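Local coordinates for extracellular solute-binding protein, family 1 (Trichodesmium erythraeum IMS101, PDB 6G7N) that binds ferric iron and probably delivers it to an ABC transporter as the solute-binding component of iron uptake, at residues F96-R101 with E253-P258; N269-V274 with G287-D292. All blocks are in the same frame, centred on the assembly; numbering follows the deposited sequence. Where two conformers were deposited one is given.

Interaction 1. Residues F96-R101 with E253-P258; sequences FGFSKR and EYLVSP. With DAL (D-alanine), chain C.
The ring of F98 takes the side chain of L255 over one face and that of V256 at its edge. L255 CD1 sits almost centrally above the ring, 4.0 Å from the F98 centroid and only 7° off the ring normal, a CH-pi contact. The two side chains cross at about a right angle, and L255 CB also comes to 3.6 Å from F98 CD1. V256 comes in at the edge, near the ring plane, with its CG1 3.8 Å from F98 CE1. F98 CG lies anti to its own carbonyl carbon (chi1 -62°), which directs the ring at L255 and V256, near the end of helix 245-255. Replacing the phenylalanine by an alanine removes the ring, and is likely to leave L255 CD1 without a face to rest on and a gap beside V256 CG1. Just past them, S257 is the N-cap of helix 258-266, and its OG donates at 2.8 Å to Y254 O, an oxygen that also accepts from S257 N. At the far end of 96-101, R101 belongs to the ligand pocket: its chain bends at chi2 and chi3, and NH1 donates to O of the bound D-alanine at 2.9 Å and 163°. E270 forms a salt bridge to the same NH1 and would help orient the guanidinium. F98 and S99 both face S234 in a classic beta bulge of strand 96-108. Around this joint, Q261 NE2 bonds F98 O and L255 O, F264 of helix 258-266 packs on F98, L17 of helix 15-25 touches L255, and helix 78-83 lies against V256.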
loop_
_atom_site.group_PDB
_atom_site.type_symbol
_atom_site.label_atom_id
_atom_site.label_comp_id
_atom_site.label_asym_id
_atom_site.label_seq_id
_atom_site.Cartn_x
_atom_site.Cartn_y
_atom_site.Cartn_z
ATOM N N PHE A 96 -3.311 2.786 11.973
ATOM C CA PHE A 96 -2.199 1.849 12.183
ATOM C C PHE A 96 -2.096 0.928 10.987
ATOM O O PHE A 96 -3.106 0.438 10.491
ATOM C CB PHE A 96 -2.484 0.987 13.441
ATOM C CG PHE A 96 -2.699 1.797 14.694
ATOM C CD1 PHE A 96 -3.968 2.321 14.982
ATOM C CD2 PHE A 96 -1.648 2.130 15.541
ATOM C CE1 PHE A 96 -4.173 3.127 16.086
ATOM C CE2 PHE A 96 -1.863 2.957 16.641
ATOM C CZ PHE A 96 -3.115 3.445 16.896
ATOM N N GLY A 97 -0.861 0.621 10.576
ATOM C CA GLY A 97 -0.651 -0.408 9.574
ATOM C C GLY A 97 -0.655 -1.816 10.143
ATOM O O GLY A 97 -0.080 -2.052 11.183
ATOM N N PHE A 98 -1.272 -2.724 9.376
ATOM C CA PHE A 98 -1.338 -4.135 9.741
ATOM C C PHE A 98 -0.708 -5.070 8.722
ATOM O O PHE A 98 -0.335 -6.182 9.085
ATOM C CB PHE A 98 -2.763 -4.561 10.066
ATOM C CG PHE A 98 -3.321 -3.809 11.256
ATOM C CD1 PHE A 98 -2.952 -4.145 12.544
ATOM C CD2 PHE A 98 -4.173 -2.739 11.094
ATOM C CE1 PHE A 98 -3.418 -3.421 13.628
ATOM C CE2 PHE A 98 -4.620 -1.992 12.174
ATOM C CZ PHE A 98 -4.255 -2.344 13.441
ATOM N N SER A 99 -0.547 -4.637 7.463
ATOM C CA SER A 99 0.335 -5.327 6.507
ATOM C C SER A 99 1.018 -4.251 5.673
ATOM O O SER A 99 0.572 -3.102 5.649
ATOM C CB SER A 99 -0.364 -6.404 5.667
ATOM O OG SER A 99 -1.296 -5.858 4.779
ATOM N N LYS A 100 2.083 -4.650 4.995
ATOM C CA LYS A 100 2.965 -3.744 4.292
ATOM C C LYS A 100 3.158 -4.192 2.851
ATOM O O LYS A 100 3.311 -5.378 2.560
ATOM C CB LYS A 100 4.357 -3.750 5.032
ATOM C CG LYS A 100 5.521 -3.031 4.452
ATOM C CD LYS A 100 6.653 -3.175 5.459
ATOM C CE LYS A 100 7.320 -4.536 5.643
ATOM N NZ LYS A 100 8.565 -4.396 6.439
ATOM N N ARG A 101 3.201 -3.202 1.959
ATOM C CA ARG A 101 3.498 -3.394 0.536
ATOM C C ARG A 101 4.661 -2.485 0.170
ATOM O O ARG A 101 4.923 -1.496 0.812
ATOM C CB ARG A 101 2.266 -3.146 -0.342
ATOM C CG ARG A 101 1.630 -1.745 -0.224
ATOM C CD ARG A 101 0.516 -1.620 0.811
ATOM N NE ARG A 101 -0.607 -2.515 0.609
ATOM C CZ ARG A 101 -1.511 -2.408 -0.378
ATOM N NH1 ARG A 101 -2.430 -3.339 -0.512
ATOM N NH2 ARG A 101 -1.483 -1.400 -1.242
ATOM N N GLU A 253 -5.749 -4.902 18.367
ATOM C CA GLU A 253 -4.677 -5.601 19.080
ATOM C C GLU A 253 -4.555 -7.044 18.599
ATOM O O GLU A 253 -3.446 -7.560 18.445
ATOM C CB GLU A 253 -4.892 -5.524 20.571
ATOM C CG GLU A 253 -4.675 -4.127 21.108
ATOM C CD GLU A 253 -4.895 -3.958 22.606
ATOM O OE1 GLU A 253 -5.613 -4.769 23.219
ATOM O OE2 GLU A 253 -4.398 -2.946 23.161
ATOM N N TYR A 254 -5.682 -7.717 18.363
ATOM C CA TYR A 254 -5.634 -9.068 17.829
ATOM C C TYR A 254 -4.897 -9.125 16.491
ATOM O O TYR A 254 -4.140 -10.065 16.228
ATOM C CB TYR A 254 -7.067 -9.611 17.717
ATOM C CG TYR A 254 -7.125 -10.852 16.879
ATOM C CD1 TYR A 254 -6.639 -12.072 17.332
ATOM C CD2 TYR A 254 -7.577 -10.785 15.554
ATOM C CE1 TYR A 254 -6.638 -13.188 16.492
ATOM C CE2 TYR A 254 -7.563 -11.870 14.734
ATOM C CZ TYR A 254 -7.088 -13.061 15.189
ATOM O OH TYR A 254 -7.019 -14.133 14.316
ATOM N N LEU A 255 -5.081 -8.103 15.650
ATOM C CA LEU A 255 -4.449 -8.096 14.334
ATOM C C LEU A 255 -2.932 -8.098 14.354
ATOM O O LEU A 255 -2.327 -8.477 13.339
ATOM C CB LEU A 255 -4.948 -6.934 13.486
ATOM C CG LEU A 255 -6.406 -7.012 13.013
ATOM C CD1 LEU A 255 -6.732 -5.730 12.259
ATOM C CD2 LEU A 255 -6.654 -8.211 12.141
ATOM N N VAL A 256 -2.302 -7.677 15.460
ATOM C CA VAL A 256 -0.843 -7.722 15.540
ATOM C C VAL A 256 -0.312 -9.026 16.109
ATOM O O VAL A 256 0.905 -9.204 16.182
ATOM C CB VAL A 256 -0.218 -6.505 16.239
ATOM C CG1 VAL A 256 -0.669 -5.217 15.561
ATOM C CG2 VAL A 256 -0.514 -6.459 17.726
ATOM N N SER A 257 -1.196 -9.940 16.518
ATOM C CA SER A 257 -0.734 -11.238 16.980
ATOM C C SER A 257 -0.037 -11.993 15.831
ATOM O O SER A 257 -0.372 -11.800 14.661
ATOM C CB SER A 257 -1.887 -12.064 17.549
ATOM O OG SER A 257 -2.809 -12.465 16.537
ATOM N N PRO A 258 0.883 -12.920 16.146
ATOM C CA PRO A 258 1.559 -13.621 15.045
ATOM C C PRO A 258 0.618 -14.377 14.121
ATOM O O PRO A 258 0.802 -14.361 12.909
ATOM C CB PRO A 258 2.545 -14.524 15.768
ATOM C CG PRO A 258 2.866 -13.731 17.008
ATOM C CD PRO A 258 1.549 -13.153 17.434
HETATM N N DAL C . -6.008 -3.028 -4.625
HETATM C CA DAL C . -6.469 -4.030 -3.607
HETATM C CB DAL C . -7.840 -3.650 -3.070
HETATM C C DAL C . -5.487 -4.243 -2.502
HETATM O O DAL C . -4.377 -3.690 -2.639
HETATM O OXT DAL C . -5.838 -4.956 -1.523
#

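Interaction 2. Residues N269-V274 with G287-D292; sequences NEYPVV and GSFKND
F289 points an edge of its ring at the face of Y271, a T-shaped pair with centroids 5.5 Å apart and planes at 73°. The two side chains come from opposite directions, and F289 CE1 does most of the touching: it lies 3.7 Å from Y271 CZ and 3.6 Å from Y271 OH, the hydroxyl near the F289 ring plane. With chi1 at 59°, F289 CG sits between its backbone N and carbonyl carbon, bringing the ring across to the tyrosine. A water ties the segments together, accepting from Y271 OH at 2.7 Å and donating to G287 O at 2.7 Å. The pair thus joins the short strand 271-272 of the mixed sheet in this periplasmic-binding-protein fold to the irregular loop before helix 297-301. Y271 is fixed through its backbone, which bonds to K100 in strand 96-108, while its ring packs on S196 and F221. Two residues earlier, N269, with positive phi, is the C-prime residue of a Schellman motif that ends helix 258-266. On the loop side, N291 ND2 makes a weak bond to F289 O at 3.0 Å, Q224 and A102 touch F289, and K290 and D292 share backbone hydrogen bonds with T229.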
loop_
_atom_site.group_PDB
_atom_site.type_symbol
_atom_site.label_atom_id
_atom_site.label_comp_id
_atom_site.label_asym_id
_atom_site.label_seq_id
_atom_site.Cartn_x
_atom_site.Cartn_y
_atom_site.Cartn_z
ATOM N N ASN A 269 -0.786 -11.463 -0.198
ATOM C CA ASN A 269 0.628 -11.541 -0.536
ATOM C C ASN A 269 1.426 -10.309 -0.140
ATOM O O ASN A 269 2.365 -9.928 -0.827
ATOM C CB ASN A 269 0.829 -11.860 -2.022
ATOM C CG ASN A 269 0.123 -13.118 -2.425
ATOM O OD1 ASN A 269 0.389 -14.181 -1.891
ATOM N ND2 ASN A 269 -0.814 -12.998 -3.359
ATOM N N GLU A 270 1.064 -9.731 1.010
ATOM C CA GLU A 270 1.754 -8.603 1.627
ATOM C C GLU A 270 2.721 -9.110 2.708
ATOM O O GLU A 270 2.692 -10.292 3.092
ATOM C CB GLU A 270 0.741 -7.575 2.164
ATOM C CG GLU A 270 0.018 -6.884 1.036
ATOM C CD GLU A 270 -0.967 -5.817 1.483
ATOM O OE1 GLU A 270 -0.596 -4.941 2.325
ATOM O OE2 GLU A 270 -2.114 -5.802 0.969
ATOM N N TYR A 271 3.574 -8.202 3.169
ATOM C CA TYR A 271 4.482 -8.494 4.272
ATOM C C TYR A 271 3.789 -8.192 5.589
ATOM O O TYR A 271 3.014 -7.246 5.692
ATOM C CB TYR A 271 5.736 -7.618 4.159
ATOM C CG TYR A 271 6.559 -7.829 2.907
ATOM C CD1 TYR A 271 7.552 -8.803 2.874
ATOM C CD2 TYR A 271 6.350 -7.093 1.751
ATOM C CE1 TYR A 271 8.297 -9.039 1.720
ATOM C CE2 TYR A 271 7.099 -7.329 0.582
ATOM C CZ TYR A 271 8.061 -8.302 0.580
ATOM O OH TYR A 271 8.777 -8.517 -0.601
ATOM N N PRO A 272 4.128 -8.925 6.656
ATOM C CA PRO A 272 3.697 -8.523 7.994
ATOM C C PRO A 272 4.317 -7.215 8.386
ATOM O O PRO A 272 5.376 -6.837 7.879
ATOM C CB PRO A 272 4.245 -9.636 8.918
ATOM C CG PRO A 272 4.589 -10.744 7.991
ATOM C CD PRO A 272 5.006 -10.108 6.719
ATOM N N VAL A 273 3.667 -6.482 9.309
ATOM C CA VAL A 273 4.318 -5.332 9.942
ATOM C C VAL A 273 5.101 -5.713 11.200
ATOM O O VAL A 273 6.000 -4.967 11.594
ATOM C CB VAL A 273 3.350 -4.171 10.254
ATOM C CG1 VAL A 273 2.646 -3.710 8.999
ATOM C CG2 VAL A 273 2.371 -4.527 11.352
ATOM N N VAL A 274 4.755 -6.848 11.829
ATOM C CA VAL A 274 5.333 -7.198 13.120
ATOM C C VAL A 274 6.638 -7.957 12.951
ATOM O O VAL A 274 6.712 -8.954 12.236
ATOM C CB VAL A 274 4.319 -7.973 13.960
ATOM C CG1 VAL A 274 4.940 -8.441 15.277
ATOM C CG2 VAL A 274 3.067 -7.163 14.225
ATOM N N GLY A 287 13.849 -11.904 -1.379
ATOM C CA GLY A 287 14.798 -11.501 -0.335
ATOM C C GLY A 287 14.306 -10.328 0.479
ATOM O O GLY A 287 13.345 -9.665 0.127
ATOM N N SER A 288 14.981 -10.092 1.590
ATOM C CA SER A 288 14.676 -8.943 2.427
ATOM C C SER A 288 15.272 -7.686 1.795
ATOM O O SER A 288 16.100 -7.722 0.874
ATOM C CB SER A 288 15.204 -9.130 3.832
ATOM O OG SER A 288 16.588 -9.322 3.780
ATOM N N PHE A 289 14.809 -6.545 2.278
ATOM C CA PHE A 289 15.214 -5.280 1.712
ATOM C C PHE A 289 15.059 -4.178 2.747
ATOM O O PHE A 289 14.188 -4.229 3.631
ATOM C CB PHE A 289 14.413 -4.927 0.431
ATOM C CG PHE A 289 12.933 -4.830 0.624
ATOM C CD1 PHE A 289 12.150 -5.960 0.576
ATOM C CD2 PHE A 289 12.313 -3.594 0.844
ATOM C CE1 PHE A 289 10.793 -5.881 0.756
ATOM C CE2 PHE A 289 10.948 -3.505 1.001
ATOM C CZ PHE A 289 10.179 -4.656 0.951
ATOM N N LYS A 290 15.916 -3.174 2.627
ATOM C CA LYS A 290 15.865 -2.011 3.497
ATOM C C LYS A 290 14.623 -1.180 3.206
ATOM O O LYS A 290 14.365 -0.816 2.067
ATOM C CB LYS A 290 17.083 -1.123 3.279
ATOM C CG LYS A 290 17.147 0.047 4.216
ATOM C CD LYS A 290 18.360 0.912 3.960
ATOM C CE LYS A 290 18.372 2.086 4.914
ATOM N NZ LYS A 290 19.644 2.828 4.820
ATOM N N ASN A 291 13.859 -0.918 4.264
ATOM C CA ASN A 291 12.674 -0.078 4.202
ATOM C C ASN A 291 13.064 1.368 4.572
ATOM O O ASN A 291 13.737 1.580 5.576
ATOM C CB ASN A 291 11.630 -0.485 5.263
ATOM C CG ASN A 291 10.962 -1.848 5.066
ATOM O OD1 ASN A 291 9.839 -2.016 5.554
ATOM N ND2 ASN A 291 11.611 -2.835 4.427
ATOM N N ASP A 292 12.556 2.347 3.821
ATOM C CA ASP A 292 12.663 3.742 4.257
ATOM C C ASP A 292 11.978 3.914 5.624
ATOM O O ASP A 292 10.934 3.309 5.869
ATOM C CB ASP A 292 12.046 4.594 3.140
ATOM C CG ASP A 292 12.309 6.087 3.242
ATOM O OD1 ASP A 292 12.457 6.647 4.353
ATOM O OD2 ASP A 292 12.345 6.713 2.160
HETATM O O HOH W 1 10.725 -10.374 -0.284
#

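Overall arrangement
Interactions 1 and 2 come in series along the chain, the first closing at P258 before the second opens at N269, with helix 258-266 spanning most of the gap. Their centres are about 12 Å apart, and strands 96-108 and 271-272 run antiparallel as neighbours in one mixed sheet. Interaction 1 includes the start of the former and interaction 2 lies on the latter. Side chains also bridge them: S99 OG lies 2.7 Å from E270 OE1 and K100 NZ 2.8 Å from N291 OD1, both probable hydrogen bonds. R101 lines the amino-acid pocket, whose Y141, Y197 and Y198 also bind ferric iron, while the Y271 side chain stays about 12 Å from the D-alanine.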